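Local structure of pectate lyase/Amb allergen (Acidovorax citrulli, 4HWV) at residues 24-29 with 288-292; 308-312 with 341-345; 421-425 with 448-454. The protein probably cleaves pectate as a calcium-binding, secreted lyase of polysaccharide lyase family 1. All coordinates share one frame. Residue numbers count along the deposited sequence, not the author numbering.

Contact 1: 24-29 with 288-292; sequences TGWASH and NYVTL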
# COMPACT_ATOMS: atom_id res chain seq x y z
N THR A 24 19.05 -25.64 -4.34
CA THR A 24 19.76 -25.77 -5.60
C THR A 24 20.80 -24.66 -5.69
O THR A 24 20.90 -23.82 -4.79
CB THR A 24 18.77 -25.57 -6.76
OG1 THR A 24 18.01 -24.39 -6.49
CG2 THR A 24 17.84 -26.77 -6.92
N GLY A 25 21.56 -24.62 -6.78
CA GLY A 25 22.52 -23.54 -6.99
C GLY A 25 23.61 -23.48 -5.94
O GLY A 25 23.99 -24.51 -5.38
N TRP A 26 24.17 -22.30 -5.70
CA TRP A 26 25.32 -22.23 -4.82
C TRP A 26 25.01 -22.73 -3.40
O TRP A 26 25.89 -23.26 -2.73
CB TRP A 26 25.83 -20.80 -4.77
CG TRP A 26 26.79 -20.38 -5.84
CD1 TRP A 26 26.66 -19.29 -6.67
CD2 TRP A 26 28.09 -20.94 -6.13
NE1 TRP A 26 27.77 -19.16 -7.46
CE2 TRP A 26 28.67 -20.14 -7.14
CE3 TRP A 26 28.82 -22.03 -5.62
CZ2 TRP A 26 29.95 -20.41 -7.66
CZ3 TRP A 26 30.08 -22.28 -6.13
CH2 TRP A 26 30.62 -21.48 -7.14
N ALA A 27 23.77 -22.57 -2.93
CA ALA A 27 23.39 -23.07 -1.61
C ALA A 27 23.50 -24.60 -1.50
O ALA A 27 23.52 -25.16 -0.40
CB ALA A 27 21.98 -22.64 -1.23
N SER A 28 23.54 -25.29 -2.64
CA SER A 28 23.66 -26.75 -2.65
C SER A 28 25.11 -27.23 -2.77
O SER A 28 25.37 -28.43 -2.72
CB SER A 28 22.81 -27.35 -3.77
OG SER A 28 23.39 -27.17 -5.05
N HIS A 29 26.06 -26.30 -2.93
CA HIS A 29 27.44 -26.68 -3.16
C HIS A 29 28.16 -26.87 -1.83
O HIS A 29 27.91 -26.12 -0.90
CB HIS A 29 28.13 -25.58 -3.97
CG HIS A 29 29.56 -25.89 -4.26
ND1 HIS A 29 29.97 -26.65 -5.34
CD2 HIS A 29 30.69 -25.60 -3.57
CE1 HIS A 29 31.28 -26.79 -5.31
NE2 HIS A 29 31.74 -26.16 -4.24
N ASN A 288 27.62 -15.92 1.76
CA ASN A 288 28.17 -16.81 0.74
C ASN A 288 27.29 -18.03 0.57
O ASN A 288 26.58 -18.43 1.49
CB ASN A 288 29.60 -17.23 1.11
CG ASN A 288 30.43 -17.62 -0.09
OD1 ASN A 288 30.07 -17.33 -1.23
ND2 ASN A 288 31.56 -18.28 0.16
N TYR A 289 27.34 -18.63 -0.62
CA TYR A 289 26.54 -19.82 -0.94
C TYR A 289 25.05 -19.58 -0.68
O TYR A 289 24.40 -20.30 0.09
CB TYR A 289 27.07 -21.06 -0.21
CG TYR A 289 28.51 -21.40 -0.56
CD1 TYR A 289 28.86 -21.84 -1.83
CD2 TYR A 289 29.52 -21.30 0.39
CE1 TYR A 289 30.17 -22.16 -2.15
CE2 TYR A 289 30.83 -21.62 0.07
CZ TYR A 289 31.14 -22.04 -1.20
OH TYR A 289 32.44 -22.37 -1.52
N VAL A 290 24.50 -18.60 -1.38
CA VAL A 290 23.11 -18.20 -1.21
C VAL A 290 22.38 -18.50 -2.50
O VAL A 290 22.85 -18.16 -3.58
CB VAL A 290 23.02 -16.69 -0.93
CG1 VAL A 290 21.57 -16.25 -0.71
CG2 VAL A 290 23.92 -16.32 0.26
N THR A 291 21.20 -19.11 -2.38
CA THR A 291 20.31 -19.29 -3.53
C THR A 291 18.96 -18.66 -3.24
O THR A 291 18.35 -18.95 -2.19
CB THR A 291 20.13 -20.77 -3.88
OG1 THR A 291 21.39 -21.27 -4.35
CG2 THR A 291 19.07 -20.96 -4.97
N LEU A 292 18.49 -17.82 -4.16
CA LEU A 292 17.14 -17.28 -4.12
C LEU A 292 16.38 -17.88 -5.29
O LEU A 292 16.69 -17.59 -6.45
CB LEU A 292 17.17 -15.75 -4.22
CG LEU A 292 17.98 -15.06 -3.14
CD1 LEU A 292 19.41 -14.78 -3.60
CD2 LEU A 292 17.31 -13.76 -2.72
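A 3-10 turn from the N-terminal region lies here against the outside of the right-handed parallel beta-helix, on strand 290-293, which pairs in parallel with strands 237-240 and 324-327. Thr24 O accepts a hydrogen bond from Thr291 OG1 at 2.6 Å, while the Thr24 hydroxyl bonds His327. Gly25, with a positive phi of 63°, passes so close to Thr291 that a modelled CB would clash with OG1. Ser28 N donates to Gly25 O (2.9 Å), the bond of the 3-10 turn 26-28, and Ser28 OG bonds the same oxygen (2.7 Å). Trp26 points its CA-to-CB bond toward the strand and sets CE3 3.7 Å from Tyr289 CE1, the two rings being inclined at 64°; Tyr460 packs edge-to-face with the same indole. Ala27 N donates to Thr291 OG1 at 3.1 Å, so one hydroxyl ties Thr24 to the turn, and Ala27 CA makes a CA-H...O contact of 3.4 Å with Tyr289 O, at the corner of the chain. Tyr289 also stacks on His236. His29 completes the aromatic cluster, its ring nearly parallel to that of Tyr289 but slid aside, with His29 CD2 3.8 Å from Tyr289 CE1.

Contact 2: 308-312 with 341-345; sequences GTDVP and VRYGM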
# COMPACT_ATOMS: atom_id res chain seq x y z
N GLY A 308 28.92 -4.54 -0.98
CA GLY A 308 28.61 -3.17 -0.64
C GLY A 308 29.67 -2.11 -0.93
O GLY A 308 29.40 -0.94 -0.68
N THR A 309 30.85 -2.50 -1.43
CA THR A 309 31.91 -1.54 -1.69
C THR A 309 32.85 -1.93 -2.83
O THR A 309 33.15 -3.10 -3.04
CB THR A 309 32.77 -1.31 -0.43
OG1 THR A 309 33.82 -0.39 -0.74
CG2 THR A 309 33.38 -2.60 0.09
N ASP A 310 33.31 -0.94 -3.59
CA ASP A 310 34.32 -1.19 -4.62
C ASP A 310 35.68 -1.54 -4.03
O ASP A 310 36.53 -2.07 -4.72
CB ASP A 310 34.52 0.05 -5.49
CG ASP A 310 33.40 0.28 -6.47
OD1 ASP A 310 32.53 -0.61 -6.66
OD2 ASP A 310 33.43 1.36 -7.10
N VAL A 311 35.92 -1.19 -2.76
CA VAL A 311 37.26 -1.35 -2.22
C VAL A 311 37.51 -2.83 -1.91
O VAL A 311 36.73 -3.44 -1.18
CB VAL A 311 37.43 -0.54 -0.92
CG1 VAL A 311 38.83 -0.72 -0.37
CG2 VAL A 311 37.12 0.93 -1.14
N PRO A 312 38.56 -3.42 -2.50
CA PRO A 312 38.82 -4.84 -2.23
C PRO A 312 39.36 -5.05 -0.83
O PRO A 312 40.08 -4.20 -0.29
CB PRO A 312 39.88 -5.22 -3.27
CG PRO A 312 40.59 -3.92 -3.60
CD PRO A 312 39.54 -2.84 -3.44
N VAL A 341 26.05 -6.52 -8.85
CA VAL A 341 27.04 -7.50 -8.41
C VAL A 341 28.48 -7.00 -8.36
O VAL A 341 29.09 -6.71 -9.40
CB VAL A 341 26.99 -8.75 -9.29
CG1 VAL A 341 28.02 -9.77 -8.80
CG2 VAL A 341 25.56 -9.33 -9.29
N ARG A 342 29.02 -6.91 -7.14
CA ARG A 342 30.47 -6.73 -6.93
C ARG A 342 31.05 -8.03 -6.38
O ARG A 342 30.38 -8.71 -5.63
CB ARG A 342 30.79 -5.65 -5.90
CG ARG A 342 30.35 -4.25 -6.25
CD ARG A 342 30.67 -3.34 -5.08
NE ARG A 342 30.49 -1.91 -5.34
CZ ARG A 342 29.50 -1.17 -4.88
NH1 ARG A 342 28.56 -1.68 -4.11
NH2 ARG A 342 29.46 0.13 -5.17
N TYR A 343 32.29 -8.34 -6.78
CA TYR A 343 33.14 -9.37 -6.15
C TYR A 343 32.68 -10.81 -6.25
O TYR A 343 33.52 -11.69 -6.35
CB TYR A 343 33.54 -8.99 -4.70
CG TYR A 343 34.53 -7.85 -4.73
CD1 TYR A 343 35.84 -8.04 -5.17
CD2 TYR A 343 34.13 -6.55 -4.42
CE1 TYR A 343 36.74 -6.99 -5.26
CE2 TYR A 343 35.02 -5.48 -4.52
CZ TYR A 343 36.31 -5.71 -4.95
OH TYR A 343 37.21 -4.67 -5.06
N GLY A 344 31.37 -11.07 -6.25
CA GLY A 344 30.88 -12.44 -6.22
C GLY A 344 30.70 -13.11 -7.58
O GLY A 344 30.63 -12.44 -8.62
N MET A 345 30.63 -14.43 -7.55
CA MET A 345 30.26 -15.24 -8.71
C MET A 345 28.76 -15.47 -8.65
O MET A 345 28.27 -16.26 -7.83
CB MET A 345 31.03 -16.56 -8.71
CG MET A 345 32.55 -16.29 -8.74
SD MET A 345 33.56 -17.66 -8.15
CE MET A 345 33.32 -18.69 -9.55
O HOH W 1 30.78 1.95 -7.11
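Close to the bound calcium ion, a salt bridge and a tyrosine hydroxyl join two loops that leave neighbouring strands. Asp310 points its CA-to-CB bond away, yet its carboxylate turns back so that OD1 accepts from Arg342 NE at 2.8 Å, near the plane of the guanidinium. A water extends the pair, donating to Asp310 OD2 (2.7 Å) and accepting from Arg342 NH2 (3.0 Å). The backbone of Thr309 covers one face of the guanidinium, and Arg342 NH1 is bonded to Gly307 O. In the parallel beta-helix these loops follow strands 302-306 and 340-341, adjacent members of a parallel four-stranded sheet, so the contact links successive coils at the point where both leave it. Tyr343, at a positive phi of 66°, sits in a tight turn in which Gly344 N bonds Arg342 O (2.6 Å); its ring lies alongside the other loop, where Tyr343 OH donates to Asp310 O at 2.7 Å. Pro312 packs against the end of this ring, its CB 4.0 Å from Tyr343 CZ, and both residues also touch Cys411 in helix 405-414. An ST turn shapes the 308-312 loop itself: Thr309 OG1 accepts from Val311 N at 3.0 Å.

Contact 3: 421-425 with 448-454; sequences ASTFY and LAAAPAW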
# COMPACT_ATOMS: atom_id res chain seq x y z
N ALA A 421 39.08 -10.10 -11.72
CA ALA A 421 38.46 -9.74 -12.98
C ALA A 421 36.97 -9.42 -12.79
O ALA A 421 36.33 -9.96 -11.89
CB ALA A 421 38.64 -10.87 -14.00
N SER A 422 36.45 -8.56 -13.66
CA SER A 422 35.03 -8.25 -13.73
C SER A 422 34.55 -8.87 -15.03
O SER A 422 34.98 -8.44 -16.10
CB SER A 422 34.80 -6.73 -13.80
OG SER A 422 35.35 -6.07 -12.67
N THR A 423 33.67 -9.87 -14.95
CA THR A 423 33.28 -10.61 -16.14
C THR A 423 31.78 -10.78 -16.26
O THR A 423 31.05 -10.80 -15.26
CB THR A 423 33.97 -12.00 -16.20
OG1 THR A 423 33.41 -12.87 -15.21
CG2 THR A 423 35.47 -11.89 -15.96
N PHE A 424 31.31 -10.88 -17.49
CA PHE A 424 29.88 -11.01 -17.76
C PHE A 424 29.65 -11.98 -18.90
O PHE A 424 30.29 -11.90 -19.95
CB PHE A 424 29.27 -9.64 -18.08
CG PHE A 424 27.77 -9.66 -18.29
CD1 PHE A 424 27.22 -9.99 -19.53
CD2 PHE A 424 26.91 -9.34 -17.25
CE1 PHE A 424 25.83 -10.01 -19.71
CE2 PHE A 424 25.53 -9.35 -17.42
CZ PHE A 424 24.99 -9.70 -18.65
N TYR A 425 28.72 -12.92 -18.70
CA TYR A 425 28.29 -13.85 -19.72
C TYR A 425 26.78 -13.83 -19.78
O TYR A 425 26.12 -13.83 -18.75
CB TYR A 425 28.76 -15.27 -19.38
CG TYR A 425 28.20 -16.34 -20.29
CD1 TYR A 425 26.99 -16.97 -20.00
CD2 TYR A 425 28.90 -16.76 -21.42
CE1 TYR A 425 26.47 -17.96 -20.82
CE2 TYR A 425 28.40 -17.75 -22.24
CZ TYR A 425 27.18 -18.36 -21.94
OH TYR A 425 26.68 -19.35 -22.75
N LEU A 448 36.35 -2.25 -19.52
CA LEU A 448 37.19 -2.93 -18.55
C LEU A 448 36.67 -4.32 -18.21
O LEU A 448 37.33 -5.07 -17.50
CB LEU A 448 37.34 -2.09 -17.27
CG LEU A 448 37.94 -0.71 -17.53
CD1 LEU A 448 37.99 0.01 -16.20
CD2 LEU A 448 39.33 -0.76 -18.18
N ALA A 449 35.46 -4.64 -18.68
CA ALA A 449 34.89 -5.97 -18.49
C ALA A 449 35.73 -6.99 -19.27
O ALA A 449 36.11 -6.74 -20.41
CB ALA A 449 33.44 -5.98 -18.95
N ALA A 450 36.02 -8.14 -18.66
CA ALA A 450 36.95 -9.12 -19.23
C ALA A 450 36.27 -10.44 -19.54
O ALA A 450 35.13 -10.65 -19.15
CB ALA A 450 38.10 -9.36 -18.28
N ALA A 451 36.97 -11.32 -20.24
CA ALA A 451 36.40 -12.60 -20.64
C ALA A 451 36.07 -13.47 -19.42
O ALA A 451 36.90 -13.64 -18.52
CB ALA A 451 37.34 -13.34 -21.58
N PRO A 452 34.86 -14.04 -19.38
CA PRO A 452 34.49 -14.93 -18.27
C PRO A 452 35.43 -16.13 -18.15
O PRO A 452 35.95 -16.64 -19.16
CB PRO A 452 33.08 -15.39 -18.64
CG PRO A 452 32.55 -14.29 -19.48
CD PRO A 452 33.71 -13.77 -20.27
N ALA A 453 35.64 -16.57 -16.91
CA ALA A 453 36.55 -17.68 -16.62
C ALA A 453 35.98 -18.57 -15.53
O ALA A 453 36.73 -19.26 -14.83
CB ALA A 453 37.93 -17.15 -16.21
N TRP A 454 34.65 -18.57 -15.39
CA TRP A 454 33.98 -19.58 -14.58
C TRP A 454 32.67 -19.97 -15.22
O TRP A 454 32.12 -19.23 -16.04
CB TRP A 454 33.70 -19.07 -13.16
CG TRP A 454 32.50 -18.17 -13.06
CD1 TRP A 454 32.40 -16.90 -13.57
CD2 TRP A 454 31.24 -18.43 -12.39
NE1 TRP A 454 31.17 -16.36 -13.26
CE2 TRP A 454 30.44 -17.28 -12.55
CE3 TRP A 454 30.73 -19.52 -11.67
CZ2 TRP A 454 29.15 -17.18 -12.01
CZ3 TRP A 454 29.44 -19.43 -11.14
CH2 TRP A 454 28.67 -18.26 -11.31
O HOH W 2 38.29 -6.90 -15.36
O HOH W 3 31.03 -14.29 -15.64
O HOH W 4 35.10 -15.11 -14.58
O HOH W 5 32.88 -9.55 -19.56
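Residues 448-454 run as an extended segment across the start of strand 423-427, the end-to-end directions of the touching parts being 60° apart. A single direct hydrogen bond joins the backbones, from Ala450 N to Ser422 O at 2.8 Å; the same oxygen receives a CA-H...O contact from Ala449 CA at 3.4 Å. Water bridges supplement it on each side in sequence: one joins Ser422 N to Leu448 O, 3.0 Å from each, before it, and another accepts from Phe424 N (2.9 Å) and donates to Ala450 O (2.5 Å) after it. At the centre, Thr423 CB packs 3.6 Å from Pro452 CA, CG2 of Thr423 sits 3.4 Å from Ala451 O, and Thr423 OG1 binds two waters, one of which accepts from Ala453 N at 2.8 Å. Pro452 CG reaches on to Phe424 O (3.3 Å) and Tyr425 CB (3.9 Å). The CA-to-CB bond of Phe424 points away from the segment and its side chain packs on helix 438-445, while Tyr425 stacks on His378. The strand's other edge pairs in parallel with strand 376-387, so the loop lies along strand 423-427 near the end of the long curled sheet, covering one end of the beta-helix.

Along the chain the three contacts come in series: contact 1 closes before contact 2 opens, and contact 2 before contact 3. Their centres lie about 18 Å (1 and 2), 21 Å (1 and 3) and 14 Å (2 and 3) apart. Contacts 1 and 3 reach the same curled sheet, at strands 290-293 and 423-427, whereas contact 2 joins loops that follow strands of another parallel sheet. They meet around Met345, at the start of strand 345-356, and Trp454: Met345 CE lies 3.4 Å from Trp454 CE3, Trp26 CZ2 approaches Trp454 CZ3 at 3.6 Å, and Trp26 NE1 makes a weak hydrogen bond with Met345 O. The N-terminal region and the late 448-454 loop therefore pack together outside the beta-helix, while contact 2 lies near the calcium site.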